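Local coordinates for protein pyruvate kinase (Pyrobaculum aerophilum, PDB 3QTG) that catalyses the last step of glycolysis, transferring the phosphoryl group of phosphoenolpyruvate to ADP to give pyruvate and ATP, with the help of a divalent metal cation, at residues V45-A50 against K58-A63; S124-N129 against I167-K172; K209-V214 against E241-C246; A303-V308 against V335-R340; A417-Y422 against S437-T442. One frame throughout, in Å; residues are numbered along the deposited sequence.

Contact 1. Residues V45-A50 against K58-A63; sequences VRINLA and KFRIEA
Ile47 on strand 44-48 meets Arg60 and Ile61 on helix 54-71, the strand-to-helix half of a beta-alpha-beta unit in the TIM barrel of pyruvate kinase. The apolar part of the contact is carried by the longer branch of Ile47. With CG1 anti to its own carbonyl carbon (chi1 -65°), this branch leans out of the barrel wall toward the helix, and its terminal CD1 lies 3.6 Å from CG1 of Ile61. The same CD1 comes within 4.1 Å of CB of Arg60, so one methyl touches two successive helix residues. The shorter branch, CG2, sits at the edge of the Arg60 guanidinium, near its plane. All three residues are buried.

The polar part is handled by partners elsewhere. Arg60 runs extended from CG to NE, and its NH2 forms a salt bridge with Asp28, which gives the charge of this buried residue a partner. Arg46, next to Ile47 on the strand and inferred from relatives to bind substrate, is bonded to Asp80 and Thr22.

Where the strand ends, the chain bends in an Asx turn at Asn48, a probable potassium and ATP ligand. The amide N of Ala50 donates to Asn48 OD1 over 3.3 Å, nearly straight at 161°, and reaches that oxygen from above the side-chain carbonyl plane rather than along a lone pair.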
# COMPACT_ATOMS: atom_id res chain seq x y z
N VAL A 45 14.66 -34.57 17.52
CA VAL A 45 14.01 -35.71 18.16
C VAL A 45 13.43 -35.25 19.48
O VAL A 45 14.00 -34.36 20.12
CB VAL A 45 14.96 -36.97 18.40
CG1 VAL A 45 15.58 -37.46 17.09
CG2 VAL A 45 16.03 -36.66 19.43
N ARG A 46 12.30 -35.84 19.85
CA ARG A 46 11.66 -35.57 21.12
C ARG A 46 11.75 -36.82 22.02
O ARG A 46 11.65 -37.95 21.54
CB ARG A 46 10.20 -35.13 20.91
CG ARG A 46 9.56 -34.47 22.16
CD ARG A 46 8.07 -34.11 22.05
NE ARG A 46 7.26 -35.29 21.91
CZ ARG A 46 6.35 -35.75 22.77
NH1 ARG A 46 6.04 -35.15 23.92
NH2 ARG A 46 5.73 -36.86 22.45
N ILE A 47 11.95 -36.61 23.31
CA ILE A 47 11.88 -37.70 24.28
C ILE A 47 10.91 -37.27 25.36
O ILE A 47 11.06 -36.19 25.95
CB ILE A 47 13.30 -38.09 24.84
CG1 ILE A 47 14.18 -38.66 23.72
CG2 ILE A 47 13.18 -39.10 25.98
CD1 ILE A 47 15.68 -38.51 23.95
N ASN A 48 9.88 -38.08 25.56
CA ASN A 48 8.81 -37.78 26.50
C ASN A 48 9.18 -38.36 27.87
O ASN A 48 9.29 -39.58 28.02
CB ASN A 48 7.52 -38.39 25.98
CG ASN A 48 6.29 -37.98 26.77
OD1 ASN A 48 6.36 -37.20 27.73
ND2 ASN A 48 5.15 -38.49 26.36
N LEU A 49 9.39 -37.48 28.85
CA LEU A 49 9.84 -37.91 30.17
C LEU A 49 8.70 -38.48 31.05
O LEU A 49 8.92 -38.85 32.21
CB LEU A 49 10.59 -36.77 30.89
CG LEU A 49 11.86 -36.20 30.23
CD1 LEU A 49 12.47 -35.11 31.09
CD2 LEU A 49 12.90 -37.28 29.93
N ALA A 50 7.49 -38.52 30.48
CA ALA A 50 6.38 -39.32 31.01
C ALA A 50 6.65 -40.83 30.86
O ALA A 50 6.50 -41.60 31.81
CB ALA A 50 5.08 -38.95 30.31
N LYS A 58 19.06 -41.69 28.21
CA LYS A 58 20.51 -41.73 28.02
C LYS A 58 20.92 -42.45 26.73
O LYS A 58 21.71 -41.91 25.95
CB LYS A 58 21.20 -42.36 29.25
CG LYS A 58 22.71 -42.22 29.28
CD LYS A 58 23.29 -42.61 30.66
CE LYS A 58 24.81 -42.62 30.65
NZ LYS A 58 25.40 -41.30 30.28
N PHE A 59 20.38 -43.66 26.53
CA PHE A 59 20.66 -44.51 25.36
C PHE A 59 20.12 -43.95 24.04
O PHE A 59 20.75 -44.13 22.99
CB PHE A 59 20.15 -45.95 25.63
CG PHE A 59 19.45 -46.60 24.45
CD1 PHE A 59 18.06 -46.58 24.35
CD2 PHE A 59 20.18 -47.26 23.45
CE1 PHE A 59 17.40 -47.19 23.27
CE2 PHE A 59 19.53 -47.86 22.36
CZ PHE A 59 18.14 -47.82 22.27
N ARG A 60 18.96 -43.30 24.08
CA ARG A 60 18.37 -42.70 22.88
C ARG A 60 19.20 -41.48 22.42
O ARG A 60 19.55 -41.36 21.24
CB ARG A 60 16.90 -42.32 23.11
CG ARG A 60 15.95 -43.53 23.14
CD ARG A 60 14.62 -43.22 23.80
NE ARG A 60 13.75 -44.40 23.91
CZ ARG A 60 12.62 -44.45 24.59
NH1 ARG A 60 12.17 -43.39 25.23
NH2 ARG A 60 11.90 -45.57 24.63
N ILE A 61 19.52 -40.61 23.37
CA ILE A 61 20.37 -39.47 23.13
C ILE A 61 21.73 -39.89 22.57
O ILE A 61 22.20 -39.31 21.59
CB ILE A 61 20.52 -38.60 24.40
CG1 ILE A 61 19.17 -37.94 24.73
CG2 ILE A 61 21.66 -37.57 24.23
CD1 ILE A 61 19.20 -36.85 25.79
N GLU A 62 22.34 -40.92 23.16
CA GLU A 62 23.62 -41.47 22.65
C GLU A 62 23.54 -41.94 21.19
O GLU A 62 24.44 -41.69 20.41
CB GLU A 62 24.13 -42.62 23.55
CG GLU A 62 24.98 -42.18 24.75
CD GLU A 62 25.08 -43.25 25.82
OE1 GLU A 62 24.02 -43.76 26.25
OE2 GLU A 62 26.21 -43.59 26.25
N ALA A 63 22.46 -42.62 20.84
CA ALA A 63 22.24 -43.05 19.46
C ALA A 63 22.05 -41.85 18.50
O ALA A 63 22.50 -41.87 17.34
CB ALA A 63 21.03 -43.98 19.38

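Contact 2. Residues S124-N129 against I167-K172; sequences SAVEQN and IVVEGK
Lys172 reaches back over the end of helix 120-125 to Ala125 and Glu127, within the small beta domain that pyruvate kinases insert after the third strand of their barrel. Its side chain is bent twice, at chi2 (-72°) and at chi4, which brings NZ in between two acceptors. One is the backbone O of Ala125, 3.2 Å from Lys172 NZ and approached nearly along the C=O axis. The other is OE1 of Glu127, 2.7 Å from Lys172 NZ in a salt bridge. The glutamate chain is extended beyond CG and crosses the lysine at about a right angle. Asp130 gives the ammonium a further salt bridge and also accepts from the backbone N of Glu127, so it helps to position both partners.

Beside this polar cluster, Val126 and Val169 each place CG2 anti to the carbonyl carbon, so that these two methyls face each other at 3.6 Å. Val169, on edge strand 167-169, opens a type II beta turn, closed by Lys172 N to Val169 O at 2.9 Å; Gly171 takes the positive phi. At Glu127 the lysine uses the anti side of OE1, 21° out of the carboxylate plane.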
# COMPACT_ATOMS: atom_id res chain seq x y z
N SER A 124 -11.80 -27.08 43.55
CA SER A 124 -11.87 -25.64 43.25
C SER A 124 -12.21 -25.34 41.79
O SER A 124 -12.80 -24.31 41.51
CB SER A 124 -10.58 -24.94 43.61
OG SER A 124 -10.28 -25.18 44.97
N ALA A 125 -11.83 -26.22 40.86
CA ALA A 125 -12.05 -26.00 39.43
C ALA A 125 -13.46 -26.37 38.93
O ALA A 125 -13.91 -25.85 37.90
CB ALA A 125 -10.98 -26.74 38.61
N VAL A 126 -14.14 -27.27 39.64
CA VAL A 126 -15.39 -27.86 39.17
C VAL A 126 -16.64 -27.08 39.62
O VAL A 126 -16.78 -26.72 40.80
CB VAL A 126 -15.52 -29.37 39.58
CG1 VAL A 126 -16.93 -29.91 39.28
CG2 VAL A 126 -14.48 -30.23 38.86
N GLU A 127 -17.52 -26.82 38.66
CA GLU A 127 -18.85 -26.24 38.90
C GLU A 127 -19.92 -27.17 38.32
O GLU A 127 -19.63 -28.04 37.49
CB GLU A 127 -18.98 -24.87 38.23
CG GLU A 127 -17.96 -23.84 38.68
CD GLU A 127 -18.01 -22.58 37.83
OE1 GLU A 127 -17.61 -22.62 36.64
OE2 GLU A 127 -18.46 -21.53 38.37
N GLN A 128 -21.16 -26.95 38.74
CA GLN A 128 -22.31 -27.63 38.15
C GLN A 128 -22.36 -27.45 36.63
O GLN A 128 -22.15 -26.35 36.12
CB GLN A 128 -23.59 -27.12 38.76
CG GLN A 128 -24.68 -28.17 38.74
CD GLN A 128 -25.94 -27.69 39.38
OE1 GLN A 128 -25.92 -27.17 40.50
NE2 GLN A 128 -27.05 -27.83 38.67
N ASN A 129 -22.65 -28.55 35.94
CA ASN A 129 -22.69 -28.63 34.46
C ASN A 129 -21.35 -28.74 33.75
O ASN A 129 -21.32 -28.85 32.53
CB ASN A 129 -23.56 -27.52 33.81
CG ASN A 129 -24.97 -27.52 34.35
OD1 ASN A 129 -25.42 -26.53 34.95
ND2 ASN A 129 -25.69 -28.63 34.16
N ILE A 167 -7.38 -37.23 35.42
CA ILE A 167 -8.72 -36.63 35.42
C ILE A 167 -8.56 -35.20 34.95
O ILE A 167 -7.71 -34.46 35.46
CB ILE A 167 -9.39 -36.63 36.83
CG1 ILE A 167 -9.29 -37.99 37.52
CG2 ILE A 167 -10.85 -36.20 36.77
CD1 ILE A 167 -9.55 -37.90 39.05
N VAL A 168 -9.36 -34.83 33.96
CA VAL A 168 -9.32 -33.49 33.38
C VAL A 168 -10.75 -32.94 33.40
O VAL A 168 -11.69 -33.70 33.28
CB VAL A 168 -8.71 -33.55 31.95
CG1 VAL A 168 -8.92 -32.23 31.18
CG2 VAL A 168 -7.21 -33.92 32.03
N VAL A 169 -10.90 -31.63 33.62
CA VAL A 169 -12.20 -30.99 33.56
C VAL A 169 -12.25 -30.21 32.24
O VAL A 169 -11.47 -29.28 32.04
CB VAL A 169 -12.45 -30.05 34.79
CG1 VAL A 169 -13.87 -29.47 34.76
CG2 VAL A 169 -12.24 -30.81 36.13
N GLU A 170 -13.13 -30.64 31.34
CA GLU A 170 -13.32 -30.02 30.01
C GLU A 170 -13.43 -28.50 30.09
O GLU A 170 -14.36 -27.98 30.70
CB GLU A 170 -14.57 -30.60 29.36
CG GLU A 170 -14.81 -30.20 27.91
CD GLU A 170 -16.04 -30.87 27.36
OE1 GLU A 170 -17.15 -30.45 27.75
OE2 GLU A 170 -15.91 -31.82 26.56
N GLY A 171 -12.46 -27.79 29.50
CA GLY A 171 -12.45 -26.33 29.47
C GLY A 171 -12.05 -25.61 30.76
O GLY A 171 -12.19 -24.39 30.85
N LYS A 172 -11.55 -26.36 31.75
CA LYS A 172 -11.10 -25.78 33.02
C LYS A 172 -9.64 -26.10 33.27
O LYS A 172 -9.17 -27.18 32.97
CB LYS A 172 -11.92 -26.27 34.22
CG LYS A 172 -13.39 -25.90 34.21
CD LYS A 172 -13.63 -24.43 34.48
CE LYS A 172 -15.12 -24.12 34.42
NZ LYS A 172 -15.79 -24.43 35.72

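Contact 3. Residues K209-V214 against E241-C246; sequences KDVDSV and EELVQC
Val211 has CG1 anti to its backbone N (chi1 -175°), which leaves CG2 pointing at the end of helix 240-245; there Cys246 holds SG in the crowded position between its own N and carbonyl carbon (chi1 79°) and so presents the sulfur to the valine. The two torsions bring Val211 CG2 to 3.7 Å from Cys246 SG. Val211 CB stands almost as near the sulfur, and the other methyl, CG1, lies 3.7 Å from the backbone O of Cys246, so the valine is wedged against both the side chain and the main chain of one residue. Leu243, one helical turn back, adds its CD2 at 4.1 Å from Val211 CG2.

These are two neighbouring helices on the outside of the TIM barrel, 208-220 and 240-245, which lie on either side of barrel strand 226-231 in the sequence. Val211 also rests on Ile202 of strand 199-202, and Cys246 touches Cys208.

Within helix 208-220, Lys209 O accepts from Ser213 twice, from N at 3.1 Å and from OG at 3.0 Å, the donors coming from opposite faces of its carbonyl plane.

Between the two segments the chemistry is therefore methyl against sulfur and methyl against methyl, apolar packing without a directional bond between the segments. A polar tie lies just beyond them, where Arg215 NH2, from the same helix as Val211, donates to Cys246 O.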
# COMPACT_ATOMS: atom_id res chain seq x y z
N LYS A 209 5.01 -16.64 35.36
CA LYS A 209 5.61 -17.13 36.61
C LYS A 209 5.99 -18.61 36.51
O LYS A 209 7.09 -19.00 36.93
CB LYS A 209 4.68 -16.89 37.82
CG LYS A 209 5.37 -17.12 39.18
CD LYS A 209 4.42 -17.00 40.37
CE LYS A 209 5.19 -17.16 41.71
NZ LYS A 209 5.55 -18.58 42.06
N ASP A 210 5.07 -19.40 35.96
CA ASP A 210 5.27 -20.84 35.71
C ASP A 210 6.50 -21.12 34.83
O ASP A 210 7.31 -22.00 35.14
CB ASP A 210 4.03 -21.42 35.03
CG ASP A 210 2.89 -21.69 36.01
OD1 ASP A 210 3.15 -21.83 37.22
OD2 ASP A 210 1.73 -21.78 35.55
N VAL A 211 6.62 -20.36 33.75
CA VAL A 211 7.73 -20.51 32.81
C VAL A 211 9.08 -20.15 33.47
O VAL A 211 10.05 -20.90 33.35
CB VAL A 211 7.49 -19.69 31.51
CG1 VAL A 211 8.59 -19.93 30.49
CG2 VAL A 211 6.14 -20.04 30.91
N ASP A 212 9.11 -19.01 34.16
CA ASP A 212 10.28 -18.53 34.91
C ASP A 212 10.79 -19.52 35.96
O ASP A 212 11.99 -19.62 36.20
CB ASP A 212 9.95 -17.20 35.61
CG ASP A 212 9.73 -16.04 34.63
OD1 ASP A 212 9.83 -16.22 33.39
OD2 ASP A 212 9.44 -14.92 35.13
N SER A 213 9.86 -20.24 36.60
CA SER A 213 10.21 -21.24 37.62
C SER A 213 10.97 -22.39 37.02
O SER A 213 11.91 -22.89 37.61
CB SER A 213 8.96 -21.77 38.29
OG SER A 213 8.34 -20.72 39.01
N VAL A 214 10.56 -22.82 35.83
CA VAL A 214 11.30 -23.86 35.12
C VAL A 214 12.65 -23.30 34.66
O VAL A 214 13.66 -23.98 34.71
CB VAL A 214 10.46 -24.49 33.97
CG1 VAL A 214 11.29 -25.49 33.16
CG2 VAL A 214 9.23 -25.18 34.55
N GLU A 241 -0.97 -13.88 24.69
CA GLU A 241 -0.09 -12.70 24.53
C GLU A 241 1.15 -12.76 25.42
O GLU A 241 2.29 -12.69 24.93
CB GLU A 241 -0.87 -11.41 24.81
CG GLU A 241 -1.93 -11.08 23.77
CD GLU A 241 -1.34 -10.52 22.49
OE1 GLU A 241 -0.49 -9.60 22.58
OE2 GLU A 241 -1.72 -10.98 21.39
N GLU A 242 0.92 -12.90 26.73
CA GLU A 242 2.00 -12.90 27.72
C GLU A 242 2.80 -14.19 27.73
O GLU A 242 4.02 -14.16 27.91
CB GLU A 242 1.45 -12.61 29.13
CG GLU A 242 0.76 -11.22 29.23
CD GLU A 242 1.76 -10.06 29.18
OE1 GLU A 242 2.28 -9.70 30.27
OE2 GLU A 242 2.03 -9.52 28.08
N LEU A 243 2.12 -15.32 27.53
CA LEU A 243 2.80 -16.60 27.49
C LEU A 243 3.75 -16.72 26.30
O LEU A 243 4.84 -17.27 26.42
CB LEU A 243 1.80 -17.77 27.46
CG LEU A 243 1.28 -18.31 28.80
CD1 LEU A 243 0.34 -19.46 28.54
CD2 LEU A 243 2.42 -18.76 29.69
N VAL A 244 3.30 -16.25 25.14
CA VAL A 244 4.13 -16.27 23.95
C VAL A 244 5.38 -15.44 24.20
O VAL A 244 6.48 -15.93 23.97
CB VAL A 244 3.35 -15.82 22.68
CG1 VAL A 244 4.30 -15.47 21.55
CG2 VAL A 244 2.37 -16.92 22.25
N GLN A 245 5.21 -14.24 24.74
CA GLN A 245 6.34 -13.32 24.95
C GLN A 245 7.38 -13.79 25.97
O GLN A 245 8.52 -13.30 25.95
CB GLN A 245 5.86 -11.90 25.25
CG GLN A 245 5.12 -11.30 24.07
CD GLN A 245 4.62 -9.90 24.34
OE1 GLN A 245 5.37 -8.93 24.24
NE2 GLN A 245 3.33 -9.79 24.67
N CYS A 246 7.03 -14.73 26.84
CA CYS A 246 8.01 -15.24 27.78
C CYS A 246 8.61 -16.61 27.41
O CYS A 246 9.42 -17.14 28.18
CB CYS A 246 7.47 -15.24 29.20
SG CYS A 246 6.41 -16.60 29.52

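Contact 4. Residues A303-V308 against V335-R340; sequences AEINDV and VSWLSR
Val308 and Leu338 carry the larger share of this contact between helices 302-313 and 331-343 of the TIM barrel. The two segments come closest here, Val308 CA lying 7.7 Å from Leu338 CA. In Leu338 the first torsion (chi1 -175°) sets CG opposite the main-chain N, and CD1 reaches across to Val308 CG1 at 3.7 Å. The side chains meet at about a right angle, methyl against methyl.

Trp337 makes the second point of contact, one residue earlier on its helix. The far corner of its six-membered ring, CZ3, lies 4.1 Å from CD1 of Ile305, and the two side chains run obliquely to one another. On one face of the indole rests the guanidinium of Arg340, its CZ 3.9 Å above the ring plane and over the centre. The arginine thus helps to fix the ring that Ile305 touches, and its charge probably interacts favourably with the pi electrons. All four residues that bridge the helices are buried and meet through carbon atoms.

Ile341, further along helix 331-343, touches both Ile305 and Val308 and continues the interface. On the barrel side, Val308 and Leu338 both pack on Leu319 of strand 318-321; Leu338 also reaches Leu321 of that strand and Arg19 of strand 18-22. On the outer side a second subunit approaches: its Leu263 packs on Ile305 and its Asp264 on Arg340.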
# COMPACT_ATOMS: atom_id res chain seq x y z
N ALA A 303 -7.03 -36.77 3.99
CA ALA A 303 -7.31 -35.66 4.90
C ALA A 303 -6.08 -35.29 5.73
O ALA A 303 -5.84 -34.11 5.97
CB ALA A 303 -8.50 -35.98 5.80
N GLU A 304 -5.31 -36.30 6.15
CA GLU A 304 -4.07 -36.08 6.91
C GLU A 304 -3.00 -35.40 6.07
O GLU A 304 -2.28 -34.54 6.58
CB GLU A 304 -3.53 -37.38 7.48
CG GLU A 304 -4.48 -38.01 8.50
CD GLU A 304 -3.97 -39.33 9.06
OE1 GLU A 304 -3.26 -40.06 8.34
OE2 GLU A 304 -4.27 -39.61 10.24
N ILE A 305 -2.90 -35.77 4.80
CA ILE A 305 -2.03 -35.07 3.85
C ILE A 305 -2.45 -33.59 3.71
O ILE A 305 -1.62 -32.71 3.85
CB ILE A 305 -1.98 -35.78 2.47
CG1 ILE A 305 -1.25 -37.13 2.60
CG2 ILE A 305 -1.33 -34.89 1.41
CD1 ILE A 305 -1.65 -38.17 1.58
N ASN A 306 -3.72 -33.32 3.45
CA ASN A 306 -4.18 -31.92 3.41
C ASN A 306 -3.90 -31.15 4.73
O ASN A 306 -3.45 -30.00 4.68
CB ASN A 306 -5.65 -31.82 3.02
CG ASN A 306 -5.89 -32.20 1.56
OD1 ASN A 306 -6.70 -33.08 1.25
ND2 ASN A 306 -5.20 -31.52 0.66
N ASP A 307 -4.15 -31.79 5.87
CA ASP A 307 -3.88 -31.22 7.22
C ASP A 307 -2.42 -30.78 7.40
O ASP A 307 -2.14 -29.63 7.73
CB ASP A 307 -4.29 -32.23 8.29
CG ASP A 307 -4.35 -31.64 9.71
OD1 ASP A 307 -4.25 -30.41 9.88
OD2 ASP A 307 -4.50 -32.45 10.66
N VAL A 308 -1.48 -31.69 7.14
CA VAL A 308 -0.05 -31.40 7.20
C VAL A 308 0.32 -30.30 6.19
O VAL A 308 1.09 -29.38 6.50
CB VAL A 308 0.81 -32.66 6.91
CG1 VAL A 308 2.34 -32.32 6.86
CG2 VAL A 308 0.55 -33.74 7.95
N VAL A 335 7.81 -40.71 9.15
CA VAL A 335 8.75 -39.61 8.87
C VAL A 335 9.00 -39.41 7.38
O VAL A 335 9.27 -38.28 6.92
CB VAL A 335 10.10 -39.72 9.64
CG1 VAL A 335 9.85 -39.66 11.15
CG2 VAL A 335 10.90 -40.96 9.24
N SER A 336 8.90 -40.50 6.62
CA SER A 336 9.11 -40.45 5.19
C SER A 336 7.96 -39.68 4.53
O SER A 336 8.21 -38.80 3.72
CB SER A 336 9.23 -41.87 4.63
OG SER A 336 9.50 -41.85 3.24
N TRP A 337 6.72 -39.99 4.91
CA TRP A 337 5.55 -39.25 4.43
C TRP A 337 5.49 -37.78 4.89
O TRP A 337 5.09 -36.92 4.12
CB TRP A 337 4.27 -39.98 4.80
CG TRP A 337 3.85 -40.92 3.73
CD1 TRP A 337 4.02 -42.28 3.71
CD2 TRP A 337 3.20 -40.58 2.50
NE1 TRP A 337 3.51 -42.80 2.55
CE2 TRP A 337 3.00 -41.79 1.79
CE3 TRP A 337 2.75 -39.38 1.94
CZ2 TRP A 337 2.37 -41.83 0.54
CZ3 TRP A 337 2.13 -39.41 0.69
CH2 TRP A 337 1.95 -40.63 0.00
N LEU A 338 5.91 -37.51 6.13
CA LEU A 338 6.04 -36.13 6.62
C LEU A 338 6.92 -35.26 5.69
O LEU A 338 6.51 -34.19 5.22
CB LEU A 338 6.61 -36.09 8.04
CG LEU A 338 6.64 -34.67 8.62
CD1 LEU A 338 5.24 -33.98 8.53
CD2 LEU A 338 7.17 -34.66 10.06
N SER A 339 8.12 -35.76 5.44
CA SER A 339 9.14 -35.08 4.65
C SER A 339 8.73 -34.90 3.19
O SER A 339 8.97 -33.85 2.58
CB SER A 339 10.44 -35.89 4.74
OG SER A 339 11.54 -35.13 4.34
N ARG A 340 8.11 -35.95 2.63
CA ARG A 340 7.59 -35.94 1.28
C ARG A 340 6.50 -34.86 1.09
O ARG A 340 6.55 -34.09 0.14
CB ARG A 340 7.03 -37.32 0.95
CG ARG A 340 6.65 -37.54 -0.49
CD ARG A 340 5.96 -38.89 -0.67
NE ARG A 340 6.52 -39.94 0.20
CZ ARG A 340 6.43 -41.25 -0.03
NH1 ARG A 340 5.80 -41.68 -1.13
NH2 ARG A 340 6.97 -42.13 0.82

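Contact 5. Residues A417-Y422 against S437-T442; sequences ALEPLY and SLKGTT
The contact belongs to a beta-alpha-beta crossover in the alpha/beta domain near the C-terminus: Glu419 and Leu421 of edge strand 418-422 meet Lys439, in the C-terminal part of the helix that follows (428-439). Here the aliphatic part of a lysine does most of the work. Lys439 is bent at chi2 (-71°) and otherwise extended, so its chain passes obliquely along Leu421. Leu421 CD1 lies 3.8 Å from Lys439 CE and almost as near Lys439 CG. CD1 thus spans the stretch of chain from CG to CE, while Leu421 CD2 approaches Lys439 CE more loosely, at 4.2 Å.

Two residues back along the strand, Glu419 extends beyond CG at about a right angle to the lysine. Its OE1 is 4.1 Å from Lys439 NZ, too far for a salt bridge, although the opposite charges probably attract. The other oxygen, OE2, has a long and weak ion pair with Arg14.

After Lys439 the chain turns sharply: Gly440 is the centre of an inverse gamma turn, closed by a weak bond from Thr441 N to Lys439 O at 3.0 Å.

Strand 418-422 is outermost in a five-stranded mixed sheet and is paired with 399-403, whose Tyr400 touches both Glu419 and Lys439. Helix 428-439 runs over the sheet from this edge and leads to strand 444-448, beyond 399-403 and 376-380 in the sheet order.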
# COMPACT_ATOMS: atom_id res chain seq x y z
N ALA A 417 13.88 -22.78 8.08
CA ALA A 417 14.81 -22.57 6.93
C ALA A 417 16.29 -22.74 7.23
O ALA A 417 17.10 -22.80 6.29
CB ALA A 417 14.55 -21.21 6.20
N LEU A 418 16.66 -22.80 8.50
CA LEU A 418 18.07 -22.75 8.87
C LEU A 418 18.78 -24.06 8.60
O LEU A 418 18.30 -25.15 8.95
CB LEU A 418 18.29 -22.33 10.33
CG LEU A 418 17.69 -21.00 10.80
CD1 LEU A 418 18.25 -20.67 12.15
CD2 LEU A 418 17.95 -19.86 9.79
N GLU A 419 19.94 -23.93 7.96
CA GLU A 419 20.85 -25.07 7.82
C GLU A 419 22.15 -24.80 8.57
O GLU A 419 23.06 -24.16 8.04
CB GLU A 419 21.11 -25.46 6.37
CG GLU A 419 21.54 -26.92 6.29
CD GLU A 419 22.19 -27.28 4.98
OE1 GLU A 419 23.35 -27.75 5.02
OE2 GLU A 419 21.55 -27.09 3.93
N PRO A 420 22.23 -25.28 9.81
CA PRO A 420 23.38 -25.01 10.65
C PRO A 420 24.58 -25.89 10.33
O PRO A 420 24.46 -27.12 10.25
CB PRO A 420 22.85 -25.22 12.07
CG PRO A 420 21.72 -26.20 11.92
CD PRO A 420 21.19 -26.07 10.52
N LEU A 421 25.73 -25.24 10.18
CA LEU A 421 26.99 -25.87 9.82
C LEU A 421 28.01 -25.55 10.90
O LEU A 421 28.21 -24.39 11.25
CB LEU A 421 27.49 -25.31 8.48
CG LEU A 421 26.54 -25.44 7.27
CD1 LEU A 421 26.82 -24.40 6.22
CD2 LEU A 421 26.58 -26.86 6.68
N TYR A 422 28.64 -26.59 11.43
CA TYR A 422 29.72 -26.40 12.39
C TYR A 422 30.96 -25.91 11.65
O TYR A 422 31.50 -26.62 10.81
CB TYR A 422 30.01 -27.68 13.16
CG TYR A 422 31.20 -27.54 14.08
CD1 TYR A 422 31.12 -26.77 15.24
CD2 TYR A 422 32.41 -28.17 13.79
CE1 TYR A 422 32.21 -26.62 16.09
CE2 TYR A 422 33.50 -28.04 14.63
CZ TYR A 422 33.40 -27.26 15.78
OH TYR A 422 34.49 -27.13 16.62
N SER A 437 33.08 -19.37 1.23
CA SER A 437 33.85 -20.32 0.45
C SER A 437 33.04 -21.57 0.25
O SER A 437 32.94 -22.08 -0.87
CB SER A 437 35.16 -20.67 1.14
OG SER A 437 36.09 -19.64 0.94
N LEU A 438 32.42 -22.03 1.33
CA LEU A 438 31.68 -23.28 1.36
C LEU A 438 30.31 -23.18 0.67
O LEU A 438 29.93 -24.09 -0.06
CB LEU A 438 31.52 -23.73 2.82
CG LEU A 438 31.59 -25.19 3.28
CD1 LEU A 438 30.37 -25.99 2.81
CD2 LEU A 438 32.90 -25.87 2.87
N LYS A 439 29.56 -22.11 0.90
CA LYS A 439 28.16 -22.05 0.42
C LYS A 439 27.84 -20.87 -0.50
O LYS A 439 26.67 -20.51 -0.67
CB LYS A 439 27.16 -22.08 1.60
CG LYS A 439 27.21 -23.32 2.46
CD LYS A 439 26.67 -24.54 1.72
CE LYS A 439 26.68 -25.76 2.64
NZ LYS A 439 26.03 -26.94 2.03
N GLY A 440 28.87 -20.30 -1.10
CA GLY A 440 28.73 -19.04 -1.82
C GLY A 440 28.38 -19.16 -3.27
O GLY A 440 29.05 -18.56 -4.12
N THR A 441 27.32 -19.92 -3.57
CA THR A 441 26.69 -19.88 -4.90
C THR A 441 25.87 -18.60 -5.09
O THR A 441 25.25 -18.07 -4.17
CB THR A 441 25.85 -21.16 -5.24
OG1 THR A 441 25.36 -21.78 -4.04
CG2 THR A 441 26.71 -22.19 -5.99
N THR A 442 25.89 -18.12 -6.32
CA THR A 442 25.42 -16.80 -6.68
C THR A 442 23.98 -16.89 -7.18
O THR A 442 23.66 -17.81 -7.93
CB THR A 442 26.37 -16.23 -7.77
OG1 THR A 442 27.61 -15.86 -7.16
CG2 THR A 442 25.79 -15.04 -8.48

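Contacts 1, 3 and 4 are buried and belong to the TIM barrel, but they join different elements: contact 1 sets a barrel strand against its helix, whereas contacts 3 and 4 each join two helices outside the strands. All three are held across the segments by carbon or sulfur packing, and contact 4 also lies beside a second subunit. Contacts 2 and 5 are nearer the surface, in other domains, on opposite sides of the chain's centre and about 51 Å apart between centres. Both use a lysine, yet contact 2 makes true polar bonds where contact 5 relies mainly on the lysine's methylenes. Only contact 1 includes residues of the inferred active site.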